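Local coordinates for protein neuraminidase (Influenza A virus, PDB 4K3Y) that is a neuraminidase-like surface protein of a bat influenza A virus, built like viral sialidases, but probably not a typical sialidase in activity, at residues R42-V46 with F336-I340; Y166-H171 with T189-E195; E234-L240 with T250-T256; E270-I276 with Y291-L297. All blocks are in the same frame, centred on the assembly; numbering follows the deposited sequence.

In the fold
The chain is an all-beta propeller of six four-stranded antiparallel sheets. Interaction 1 is the most central, about 7 Å from the chain centre. It joins strand 40-48 to the sheet holding strand 335-343, which also takes in strand 20-26. It thus ties early and late parts of the chain together where the ring of sheets closes. The other three are nested inside its loop and follow in series, about 18 to 21 Å from the centre. They fix successive outer parts of the propeller: interactions 2 and 3 in crossovers between sheets, interaction 4 in a hairpin. Interactions 3 and 4 have centres about 13 Å apart and touch. K255 of interaction 3 packs on G191 and F192 of interaction 2.

Interaction 1 of 4, residues R42-V46 with F336-I340; sequences RQNFV and FWIEI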
# COMPACT_ATOMS: atom_id res chain seq x y z
N ARG C 42 -13.40 -2.65 -18.27
CA ARG C 42 -13.57 -3.07 -19.65
C ARG C 42 -12.23 -2.96 -20.40
O ARG C 42 -11.30 -2.28 -19.94
CB ARG C 42 -14.69 -2.28 -20.35
CG ARG C 42 -14.41 -0.81 -20.62
CD ARG C 42 -15.48 -0.22 -21.54
NE ARG C 42 -14.97 0.86 -22.39
CZ ARG C 42 -14.34 0.66 -23.55
NH1 ARG C 42 -14.14 -0.57 -24.00
NH2 ARG C 42 -13.92 1.70 -24.25
N GLN C 43 -12.14 -3.62 -21.56
CA GLN C 43 -10.90 -3.69 -22.32
C GLN C 43 -9.75 -4.19 -21.43
O GLN C 43 -8.65 -3.63 -21.42
CB GLN C 43 -10.57 -2.33 -22.98
CG GLN C 43 -9.80 -2.43 -24.32
CD GLN C 43 -8.37 -1.84 -24.27
OE1 GLN C 43 -8.06 -0.89 -25.00
NE2 GLN C 43 -7.52 -2.41 -23.43
N ASN C 44 -9.99 -5.26 -20.68
CA ASN C 44 -8.93 -5.86 -19.89
C ASN C 44 -7.87 -6.52 -20.76
O ASN C 44 -8.14 -6.98 -21.87
CB ASN C 44 -9.50 -6.85 -18.88
CG ASN C 44 -10.50 -6.21 -17.94
OD1 ASN C 44 -10.14 -5.78 -16.85
ND2 ASN C 44 -11.75 -6.13 -18.37
N PHE C 45 -6.65 -6.52 -20.26
CA PHE C 45 -5.57 -7.31 -20.83
C PHE C 45 -4.44 -7.37 -19.80
O PHE C 45 -4.41 -6.62 -18.83
CB PHE C 45 -5.07 -6.73 -22.17
CG PHE C 45 -4.33 -5.44 -22.03
CD1 PHE C 45 -5.01 -4.23 -22.00
CD2 PHE C 45 -2.94 -5.43 -21.90
CE1 PHE C 45 -4.31 -3.02 -21.86
CE2 PHE C 45 -2.23 -4.24 -21.76
CZ PHE C 45 -2.92 -3.02 -21.74
N VAL C 46 -3.50 -8.28 -20.04
CA VAL C 46 -2.44 -8.48 -19.09
C VAL C 46 -1.10 -8.14 -19.73
O VAL C 46 -0.83 -8.51 -20.89
CB VAL C 46 -2.43 -9.92 -18.59
CG1 VAL C 46 -1.25 -10.17 -17.65
CG2 VAL C 46 -3.75 -10.21 -17.90
N PHE C 336 -2.35 -16.88 -21.66
CA PHE C 336 -3.40 -16.05 -22.26
C PHE C 336 -4.45 -15.61 -21.24
O PHE C 336 -4.64 -16.24 -20.19
CB PHE C 336 -4.03 -16.69 -23.51
CG PHE C 336 -4.73 -17.99 -23.25
CD1 PHE C 336 -6.07 -18.00 -22.86
CD2 PHE C 336 -4.07 -19.20 -23.45
CE1 PHE C 336 -6.73 -19.21 -22.63
CE2 PHE C 336 -4.74 -20.42 -23.22
CZ PHE C 336 -6.06 -20.42 -22.81
N TRP C 337 -5.09 -14.48 -21.55
CA TRP C 337 -6.20 -13.99 -20.76
C TRP C 337 -7.48 -14.05 -21.59
O TRP C 337 -7.45 -13.82 -22.80
CB TRP C 337 -5.95 -12.55 -20.28
CG TRP C 337 -5.62 -11.59 -21.40
CD1 TRP C 337 -4.38 -11.18 -21.77
CD2 TRP C 337 -6.54 -10.93 -22.28
NE1 TRP C 337 -4.46 -10.29 -22.82
CE2 TRP C 337 -5.78 -10.12 -23.16
CE3 TRP C 337 -7.94 -10.94 -22.42
CZ2 TRP C 337 -6.36 -9.34 -24.17
CZ3 TRP C 337 -8.51 -10.16 -23.43
CH2 TRP C 337 -7.72 -9.37 -24.29
N ILE C 338 -8.59 -14.35 -20.93
CA ILE C 338 -9.91 -14.35 -21.53
C ILE C 338 -10.83 -13.38 -20.80
O ILE C 338 -11.13 -13.59 -19.62
CB ILE C 338 -10.56 -15.73 -21.39
CG1 ILE C 338 -9.64 -16.84 -21.92
CG2 ILE C 338 -11.94 -15.75 -22.07
CD1 ILE C 338 -10.27 -18.24 -21.81
N GLU C 339 -11.31 -12.34 -21.49
CA GLU C 339 -12.36 -11.47 -20.94
C GLU C 339 -13.76 -12.14 -20.99
O GLU C 339 -14.17 -12.72 -21.99
CB GLU C 339 -12.35 -10.09 -21.60
CG GLU C 339 -13.11 -9.00 -20.82
CD GLU C 339 -12.87 -7.59 -21.37
OE1 GLU C 339 -12.85 -7.40 -22.62
OE2 GLU C 339 -12.70 -6.66 -20.55
N ILE C 340 -14.46 -12.03 -19.86
CA ILE C 340 -15.71 -12.72 -19.55
C ILE C 340 -16.83 -11.69 -19.33
O ILE C 340 -16.62 -10.69 -18.64
CB ILE C 340 -15.49 -13.50 -18.20
CG1 ILE C 340 -14.53 -14.65 -18.41
CG2 ILE C 340 -16.77 -13.97 -17.57
CD1 ILE C 340 -14.70 -15.30 -19.75
O HOH W 1 -14.02 -4.73 -23.39
O HOH W 2 -2.05 -8.96 -23.45
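W337 reaches across to the backbone of N44, F45 and V46. Its CB starts at the far end, 4.0 Å from CG2 of V46. The first torsion puts CG between the backbone N and the carbonyl carbon (chi1 54°). This lays the indole along the opposite strand. CD1 of W337 lies 3.5 Å from N of V46, with CB of V46 a little further off. NE1 gives its hydrogen to a water. That water in turn donates to O of V46, so it bridges the indole N-H to the backbone of the facing strand 40-48. Further out, CZ2 of W337 packs 3.5 Å from CB of F45. CA of F45 stands over one face of the five-membered ring of W337, 3.8 Å from its centroid, as a CH-pi contact. At the tip, CH2 of W337 comes 3.4 Å from O of N44. This oxygen lies over a face of the ring, near its rim.

The second tie is E339. Its extended chain carries OE2 to the backbone N of N44. This bond from N of N44 to OE2 of E339 is 3.1 Å long and nearly straight at 173°, and it meets the carboxylate from above its plane. ND2 of N44 is modelled improbably close to OE2, so the detail of that bond is doubtful. A water links N of Q43 to OE1 of E339, and R318 makes a salt bridge to OE1.

The two strands run nearly antiparallel, but their axes are 7.2 Å apart and they belong to different sheets of the propeller. Strand 335-343 lies between strands 315-322 and 349-359. Strand 40-48 is the edge strand of its own sheet, beside 53-61.

Interaction 2 of 4, residues Y166-H171 with T189-E195; sequences YTASSH and TTGFNFE
H171 is the hub of this contact, wedged against T189, F194 and E195. CB of F194 sits over the centre of the imidazole of H171, 4.0 Å from the ring centroid, as a CH-pi contact. O of F194 also lies over a face, 3.2 Å from CE1 of H171. The ring edge meets polar groups. OG1 of T189 lies near the ring plane, 3.3 Å from CD2 of H171, and the two side chains cross at about a right angle. OE2 of E195 is at another part of the edge, 3.6 Å from CE1 of H171. NE2 also makes a weak bond to OG of S169.

E195 also meets Y166. The two side chains cross at about a right angle, with ring and carboxylate planes 73° apart. CD of E195 lies at the ring edge, and CG of E195 approaches CE1 of Y166 to 3.8 Å. E195 bends at its second torsion (chi2 -80°), which folds the carboxylate back between Y166 and H171. R143 makes a salt bridge to OE2. CB of N193 lies 3.5 Å from the backbone O of Y166.

A water sits between the chains. It lies 2.5 Å from O of S169 and 2.6 Å from O of T189, and it is also bonded to OG1 of T189. T189 opens a type II beta turn that ends at F192. G191 takes a positive phi (97°), where a side chain would be jammed against the carbonyl O of T190.

Segment 189-195 carries the chain from strand 180-187, at the edge of one sheet, to strand 197-202, the first of the next. Such crossovers between four-stranded sheets are typical of the neuraminidase beta-propeller.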
# COMPACT_ATOMS: atom_id res chain seq x y z
N TYR C 166 -13.47 -0.72 -41.73
CA TYR C 166 -12.58 -1.90 -41.69
C TYR C 166 -12.17 -2.32 -43.09
O TYR C 166 -11.20 -3.06 -43.27
CB TYR C 166 -13.22 -3.07 -40.94
CG TYR C 166 -13.46 -2.78 -39.49
CD1 TYR C 166 -12.40 -2.48 -38.64
CD2 TYR C 166 -14.74 -2.77 -38.96
CE1 TYR C 166 -12.61 -2.20 -37.30
CE2 TYR C 166 -14.96 -2.49 -37.61
CZ TYR C 166 -13.89 -2.20 -36.79
OH TYR C 166 -14.09 -1.92 -35.46
N THR C 167 -12.91 -1.82 -44.08
CA THR C 167 -12.67 -2.13 -45.49
C THR C 167 -11.54 -1.28 -46.07
O THR C 167 -11.03 -1.57 -47.15
CB THR C 167 -13.94 -1.92 -46.32
OG1 THR C 167 -14.24 -0.51 -46.40
CG2 THR C 167 -15.12 -2.64 -45.68
N ALA C 168 -11.17 -0.23 -45.35
CA ALA C 168 -10.05 0.61 -45.74
C ALA C 168 -9.19 0.95 -44.52
O ALA C 168 -9.00 2.12 -44.18
CB ALA C 168 -10.56 1.89 -46.40
N SER C 169 -8.70 -0.09 -43.85
CA SER C 169 -7.89 0.10 -42.65
C SER C 169 -6.40 0.16 -42.97
O SER C 169 -5.89 -0.63 -43.78
CB SER C 169 -8.16 -1.04 -41.66
OG SER C 169 -8.15 -2.30 -42.31
N SER C 170 -5.69 1.11 -42.36
CA SER C 170 -4.24 1.12 -42.46
C SER C 170 -3.62 0.72 -41.12
O SER C 170 -4.20 0.97 -40.06
CB SER C 170 -3.72 2.48 -42.93
OG SER C 170 -4.17 3.53 -42.09
N HIS C 171 -2.45 0.09 -41.16
CA HIS C 171 -1.79 -0.36 -39.93
C HIS C 171 -0.29 -0.07 -39.95
O HIS C 171 0.36 -0.16 -40.99
CB HIS C 171 -2.09 -1.84 -39.68
CG HIS C 171 -3.54 -2.18 -39.82
ND1 HIS C 171 -4.44 -2.02 -38.79
CD2 HIS C 171 -4.26 -2.61 -40.89
CE1 HIS C 171 -5.65 -2.37 -39.21
NE2 HIS C 171 -5.56 -2.73 -40.48
N THR C 189 -1.40 -4.08 -45.76
CA THR C 189 -2.63 -4.81 -45.48
C THR C 189 -3.67 -4.63 -46.59
O THR C 189 -4.86 -4.43 -46.32
CB THR C 189 -3.24 -4.42 -44.13
OG1 THR C 189 -3.38 -2.99 -44.06
CG2 THR C 189 -2.34 -4.89 -42.99
N THR C 190 -3.22 -4.69 -47.84
CA THR C 190 -4.12 -4.59 -48.98
C THR C 190 -4.94 -5.86 -49.10
O THR C 190 -4.38 -6.96 -49.24
CB THR C 190 -3.36 -4.37 -50.31
OG1 THR C 190 -1.95 -4.44 -50.08
CG2 THR C 190 -3.71 -3.00 -50.91
N GLY C 191 -6.26 -5.72 -49.01
CA GLY C 191 -7.15 -6.85 -49.18
C GLY C 191 -7.62 -7.50 -47.89
O GLY C 191 -8.48 -8.38 -47.94
N PHE C 192 -7.06 -7.10 -46.75
CA PHE C 192 -7.56 -7.57 -45.45
C PHE C 192 -7.54 -6.50 -44.36
O PHE C 192 -7.04 -5.39 -44.56
CB PHE C 192 -6.81 -8.82 -44.97
CG PHE C 192 -5.35 -8.58 -44.69
CD1 PHE C 192 -4.43 -8.53 -45.72
CD2 PHE C 192 -4.89 -8.43 -43.39
CE1 PHE C 192 -3.09 -8.32 -45.47
CE2 PHE C 192 -3.54 -8.21 -43.12
CZ PHE C 192 -2.64 -8.16 -44.17
N ASN C 193 -8.09 -6.87 -43.21
CA ASN C 193 -8.14 -6.01 -42.03
C ASN C 193 -7.38 -6.66 -40.85
O ASN C 193 -7.43 -7.88 -40.68
CB ASN C 193 -9.60 -5.71 -41.68
CG ASN C 193 -9.75 -4.95 -40.37
OD1 ASN C 193 -9.11 -3.91 -40.16
ND2 ASN C 193 -10.60 -5.47 -39.47
N PHE C 194 -6.69 -5.85 -40.05
CA PHE C 194 -5.80 -6.37 -39.01
C PHE C 194 -5.91 -5.63 -37.67
O PHE C 194 -5.00 -4.88 -37.28
CB PHE C 194 -4.35 -6.31 -39.52
CG PHE C 194 -3.40 -7.20 -38.76
CD1 PHE C 194 -3.48 -8.58 -38.88
CD2 PHE C 194 -2.41 -6.66 -37.93
CE1 PHE C 194 -2.60 -9.43 -38.19
CE2 PHE C 194 -1.53 -7.49 -37.24
CZ PHE C 194 -1.63 -8.88 -37.37
N GLU C 195 -7.01 -5.84 -36.95
CA GLU C 195 -7.26 -5.12 -35.69
C GLU C 195 -6.84 -5.90 -34.45
O GLU C 195 -6.82 -7.13 -34.46
CB GLU C 195 -8.73 -4.72 -35.56
CG GLU C 195 -9.27 -3.87 -36.71
CD GLU C 195 -8.89 -2.40 -36.60
OE1 GLU C 195 -8.65 -1.90 -35.48
OE2 GLU C 195 -8.86 -1.75 -37.66
O HOH W 3 -6.23 -2.87 -44.78

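Interaction 3 of 4, residues E234-L240 with T250-T256; sequences EPCLGFL and TNYCDKT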
# COMPACT_ATOMS: atom_id res chain seq x y z
N GLU C 234 -1.47 -16.44 -43.51
CA GLU C 234 -2.86 -16.82 -43.35
C GLU C 234 -2.96 -18.30 -43.02
O GLU C 234 -2.48 -19.14 -43.77
CB GLU C 234 -3.66 -16.54 -44.62
CG GLU C 234 -5.08 -17.07 -44.55
CD GLU C 234 -6.04 -16.11 -43.85
OE1 GLU C 234 -5.63 -14.97 -43.56
OE2 GLU C 234 -7.20 -16.50 -43.61
N PRO C 235 -3.58 -18.62 -41.88
CA PRO C 235 -3.70 -20.00 -41.43
C PRO C 235 -4.43 -20.87 -42.44
O PRO C 235 -5.45 -20.47 -43.02
CB PRO C 235 -4.50 -19.89 -40.12
CG PRO C 235 -5.19 -18.57 -40.19
CD PRO C 235 -4.27 -17.68 -40.98
N CYS C 236 -3.87 -22.06 -42.66
CA CYS C 236 -4.39 -22.98 -43.65
C CYS C 236 -5.33 -23.99 -42.98
O CYS C 236 -5.57 -25.08 -43.49
CB CYS C 236 -3.22 -23.69 -44.36
SG CYS C 236 -2.10 -22.55 -45.24
N LEU C 237 -5.87 -23.60 -41.83
CA LEU C 237 -6.69 -24.51 -41.02
C LEU C 237 -8.18 -24.16 -41.00
O LEU C 237 -8.58 -23.04 -40.69
CB LEU C 237 -6.14 -24.58 -39.60
CG LEU C 237 -5.24 -25.78 -39.26
CD1 LEU C 237 -4.38 -26.19 -40.45
CD2 LEU C 237 -4.35 -25.45 -38.08
N GLY C 238 -8.99 -25.16 -41.34
CA GLY C 238 -10.43 -25.01 -41.41
C GLY C 238 -11.10 -24.90 -40.06
O GLY C 238 -12.33 -24.78 -40.00
N PHE C 239 -10.31 -24.95 -38.98
CA PHE C 239 -10.80 -24.67 -37.62
C PHE C 239 -10.86 -23.15 -37.38
O PHE C 239 -9.86 -22.51 -37.03
CB PHE C 239 -9.89 -25.33 -36.58
CG PHE C 239 -10.43 -25.31 -35.17
CD1 PHE C 239 -11.50 -26.13 -34.82
CD2 PHE C 239 -9.84 -24.52 -34.18
CE1 PHE C 239 -11.99 -26.15 -33.52
CE2 PHE C 239 -10.34 -24.52 -32.88
CZ PHE C 239 -11.41 -25.34 -32.54
N LEU C 240 -12.04 -22.58 -37.58
CA LEU C 240 -12.19 -21.14 -37.72
C LEU C 240 -12.06 -20.39 -36.40
O LEU C 240 -12.87 -20.58 -35.49
CB LEU C 240 -13.53 -20.82 -38.38
CG LEU C 240 -13.68 -21.40 -39.78
CD1 LEU C 240 -14.94 -20.87 -40.45
CD2 LEU C 240 -12.45 -21.09 -40.62
N THR C 250 -12.95 -27.41 -44.84
CA THR C 250 -11.76 -28.17 -45.19
C THR C 250 -10.55 -27.26 -45.03
O THR C 250 -10.69 -26.03 -44.98
CB THR C 250 -11.82 -28.64 -46.66
OG1 THR C 250 -12.16 -27.54 -47.50
CG2 THR C 250 -12.85 -29.75 -46.82
N ASN C 251 -9.36 -27.84 -44.94
CA ASN C 251 -8.17 -27.02 -44.88
C ASN C 251 -7.87 -26.39 -46.24
O ASN C 251 -7.88 -27.07 -47.27
CB ASN C 251 -6.97 -27.83 -44.39
CG ASN C 251 -7.12 -28.28 -42.95
OD1 ASN C 251 -8.14 -28.03 -42.30
ND2 ASN C 251 -6.10 -28.96 -42.44
N TYR C 252 -7.63 -25.08 -46.24
CA TYR C 252 -7.17 -24.36 -47.44
C TYR C 252 -6.45 -23.08 -47.06
O TYR C 252 -6.61 -22.57 -45.94
CB TYR C 252 -8.31 -24.11 -48.43
CG TYR C 252 -9.50 -23.31 -47.94
CD1 TYR C 252 -9.42 -21.93 -47.75
CD2 TYR C 252 -10.72 -23.93 -47.72
CE1 TYR C 252 -10.54 -21.19 -47.31
CE2 TYR C 252 -11.84 -23.21 -47.29
CZ TYR C 252 -11.74 -21.85 -47.09
OH TYR C 252 -12.87 -21.16 -46.67
N CYS C 253 -5.65 -22.54 -47.98
CA CYS C 253 -4.69 -21.51 -47.58
C CYS C 253 -5.04 -20.06 -47.89
O CYS C 253 -4.16 -19.24 -48.13
CB CYS C 253 -3.27 -21.86 -48.07
SG CYS C 253 -2.50 -23.21 -47.13
N ASP C 254 -6.33 -19.74 -47.87
CA ASP C 254 -6.77 -18.35 -47.96
C ASP C 254 -8.04 -18.08 -47.17
O ASP C 254 -8.53 -18.96 -46.45
CB ASP C 254 -6.92 -17.87 -49.41
CG ASP C 254 -7.36 -18.98 -50.36
OD1 ASP C 254 -7.87 -20.02 -49.87
OD2 ASP C 254 -7.20 -18.80 -51.59
N LYS C 255 -8.56 -16.87 -47.30
CA LYS C 255 -9.59 -16.38 -46.39
C LYS C 255 -10.86 -17.20 -46.45
O LYS C 255 -11.22 -17.74 -47.50
CB LYS C 255 -9.93 -14.90 -46.66
CG LYS C 255 -8.78 -13.90 -46.49
CD LYS C 255 -9.15 -12.57 -47.17
CE LYS C 255 -8.02 -11.55 -47.12
NZ LYS C 255 -6.93 -11.81 -48.11
N THR C 256 -11.53 -17.30 -45.30
CA THR C 256 -12.91 -17.79 -45.25
C THR C 256 -13.85 -16.58 -45.22
O THR C 256 -14.22 -16.08 -44.16
CB THR C 256 -13.13 -18.69 -44.04
OG1 THR C 256 -12.23 -19.79 -44.10
CG2 THR C 256 -14.56 -19.20 -44.01
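The amide of N251 faces G238, whose N-H comes in from above the carbonyl plane. G238 N donates to OD1 of N251 at 3.1 Å. The N-H...O angle is 166°, and the donor stands 50° out of the carbonyl plane. The other end of the amide, ND2, bonds O of V300 and also lies beside CD1 of L237. The carboxylate of E234 places OE2 3.7 Å from CA of K255. The ring of Y252 has OG1 of T250 and N of D254 at its edge, and its hydroxyl accepts a hydrogen bond from OG1 of T256.

Both segments belong to the long irregular loop that joins strand 230-233 to strand 268-269, a connection between two sheets of the propeller. A disulfide staples the loop to itself. SG of C236 and SG of C253 are bonded with a chi3 of 116°. Beside it, CA of C236 makes a CA-H...O contact of 3.2 Å to O of Y252.

L240 and T256 meet tip to tip, with CD1 of L240 4.0 Å from CG2 of T256. K218 donates from NZ to O of P235 and O of D254, one from each segment. N of T256 bonds D216, a residue of the calcium site.

Interaction 4 of 4, residues E270-I276 with Y291-L297; sequences EGSNSWI and YKFLGTL
S274 and F293 form a hydrogen-bonded pair of an antiparallel beta hairpin, the two middle strands of a propeller sheet. S274 N donates to F293 O at 2.9 Å, and F293 N returns a bond to S274 O at 2.7 Å. I276 and Y291 pair in the same way through their N and O atoms. Past the strand end, G295 N donates to S272 O.

The carboxylate of E270 takes two donors from the turn after strand 286-294. Each carboxylate oxygen uses the lone pair on the side of the other oxygen. OE1 of E270 takes L297 N at 2.8 Å, with an angle of 167°, and OE2 takes the hydroxyl proton of T296. OG1 of T296 is in turn an acceptor for F298 N. The bent E270 chain (chi2 80°) turns the carboxylate to both donors. OG of S274 accepts from G271 N at 3.2 Å.

NZ of K292 bonds OD1 of N19. I276 CD1 packs on F293 CE2, on the face of the sheet that also carries S274 and Y291. On the other face, CB of K292 lies over the six-membered ring of W275, 3.8 Å from its centroid.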
# COMPACT_ATOMS: atom_id res chain seq x y z
N GLU C 270 1.60 -20.01 -32.84
CA GLU C 270 2.38 -20.74 -33.84
C GLU C 270 3.66 -21.35 -33.26
O GLU C 270 4.51 -20.65 -32.69
CB GLU C 270 2.74 -19.82 -35.02
CG GLU C 270 3.81 -20.39 -35.93
CD GLU C 270 3.27 -21.42 -36.91
OE1 GLU C 270 2.10 -21.84 -36.76
OE2 GLU C 270 4.02 -21.79 -37.84
N GLY C 271 3.80 -22.66 -33.41
CA GLY C 271 4.94 -23.33 -32.83
C GLY C 271 5.22 -24.66 -33.49
O GLY C 271 4.71 -24.95 -34.58
N SER C 272 6.06 -25.45 -32.83
CA SER C 272 6.23 -26.85 -33.18
C SER C 272 4.85 -27.43 -33.00
O SER C 272 4.33 -28.17 -33.86
CB SER C 272 7.20 -27.48 -32.18
OG SER C 272 7.09 -26.83 -30.93
N ASN C 273 4.26 -27.08 -31.87
CA ASN C 273 2.85 -27.31 -31.60
C ASN C 273 2.12 -26.00 -31.71
O ASN C 273 2.54 -24.99 -31.16
CB ASN C 273 2.66 -27.89 -30.20
CG ASN C 273 2.82 -29.40 -30.18
OD1 ASN C 273 3.07 -30.02 -31.21
ND2 ASN C 273 2.66 -29.99 -29.00
N SER C 274 1.02 -26.03 -32.45
CA SER C 274 0.22 -24.83 -32.64
C SER C 274 -1.12 -24.91 -31.93
O SER C 274 -1.59 -25.98 -31.57
CB SER C 274 0.02 -24.55 -34.13
OG SER C 274 1.18 -23.96 -34.69
N TRP C 275 -1.71 -23.75 -31.71
CA TRP C 275 -2.97 -23.69 -30.99
C TRP C 275 -3.89 -22.66 -31.61
O TRP C 275 -3.44 -21.61 -32.10
CB TRP C 275 -2.72 -23.28 -29.53
CG TRP C 275 -1.80 -24.17 -28.73
CD1 TRP C 275 -0.44 -24.04 -28.61
CD2 TRP C 275 -2.17 -25.27 -27.88
NE1 TRP C 275 0.06 -25.01 -27.76
CE2 TRP C 275 -0.99 -25.77 -27.30
CE3 TRP C 275 -3.40 -25.88 -27.56
CZ2 TRP C 275 -0.99 -26.87 -26.42
CZ3 TRP C 275 -3.39 -26.97 -26.68
CH2 TRP C 275 -2.20 -27.45 -26.12
N ILE C 276 -5.18 -22.96 -31.59
CA ILE C 276 -6.19 -21.97 -31.90
C ILE C 276 -7.17 -21.92 -30.74
O ILE C 276 -7.78 -22.94 -30.40
CB ILE C 276 -6.98 -22.34 -33.14
CG1 ILE C 276 -6.04 -22.45 -34.34
CG2 ILE C 276 -8.05 -21.29 -33.39
CD1 ILE C 276 -6.70 -22.99 -35.54
N TYR C 291 -7.43 -25.65 -29.34
CA TYR C 291 -7.17 -26.86 -30.10
C TYR C 291 -5.69 -26.94 -30.43
O TYR C 291 -5.11 -25.98 -30.95
CB TYR C 291 -7.98 -26.78 -31.40
CG TYR C 291 -8.19 -28.08 -32.12
CD1 TYR C 291 -7.71 -29.28 -31.62
CD2 TYR C 291 -8.88 -28.11 -33.32
CE1 TYR C 291 -7.92 -30.47 -32.30
CE2 TYR C 291 -9.08 -29.27 -34.01
CZ TYR C 291 -8.61 -30.45 -33.50
OH TYR C 291 -8.83 -31.60 -34.22
N LYS C 292 -5.07 -28.08 -30.10
CA LYS C 292 -3.65 -28.27 -30.38
C LYS C 292 -3.47 -28.88 -31.76
O LYS C 292 -4.23 -29.79 -32.17
CB LYS C 292 -3.00 -29.19 -29.33
CG LYS C 292 -1.47 -29.23 -29.40
CD LYS C 292 -0.90 -30.62 -29.09
CE LYS C 292 -0.87 -30.94 -27.61
NZ LYS C 292 0.30 -31.78 -27.24
N PHE C 293 -2.48 -28.38 -32.49
CA PHE C 293 -2.17 -28.89 -33.82
C PHE C 293 -0.72 -29.34 -33.85
O PHE C 293 0.16 -28.65 -33.31
CB PHE C 293 -2.45 -27.82 -34.88
CG PHE C 293 -3.92 -27.52 -35.09
CD1 PHE C 293 -4.68 -28.31 -35.94
CD2 PHE C 293 -4.54 -26.46 -34.44
CE1 PHE C 293 -6.03 -28.05 -36.14
CE2 PHE C 293 -5.89 -26.20 -34.63
CZ PHE C 293 -6.64 -27.00 -35.49
N LEU C 294 -0.47 -30.49 -34.47
CA LEU C 294 0.89 -31.01 -34.57
C LEU C 294 1.53 -30.43 -35.83
O LEU C 294 1.28 -30.91 -36.94
CB LEU C 294 0.88 -32.54 -34.63
CG LEU C 294 0.07 -33.28 -33.55
CD1 LEU C 294 -0.00 -34.77 -33.84
CD2 LEU C 294 0.64 -33.06 -32.17
N GLY C 295 2.34 -29.38 -35.66
CA GLY C 295 2.90 -28.64 -36.78
C GLY C 295 2.39 -27.21 -36.94
O GLY C 295 1.65 -26.70 -36.10
N THR C 296 2.79 -26.57 -38.04
CA THR C 296 2.53 -25.15 -38.29
C THR C 296 1.07 -24.85 -38.65
O THR C 296 0.36 -25.71 -39.18
CB THR C 296 3.42 -24.62 -39.44
OG1 THR C 296 3.13 -23.24 -39.68
CG2 THR C 296 3.18 -25.44 -40.73
N LEU C 297 0.63 -23.63 -38.38
CA LEU C 297 -0.72 -23.20 -38.74
C LEU C 297 -0.82 -22.97 -40.24
O LEU C 297 -1.92 -22.75 -40.76
CB LEU C 297 -1.07 -21.90 -38.01
CG LEU C 297 -1.08 -21.92 -36.48
CD1 LEU C 297 -1.05 -20.50 -35.91
CD2 LEU C 297 -2.30 -22.67 -35.96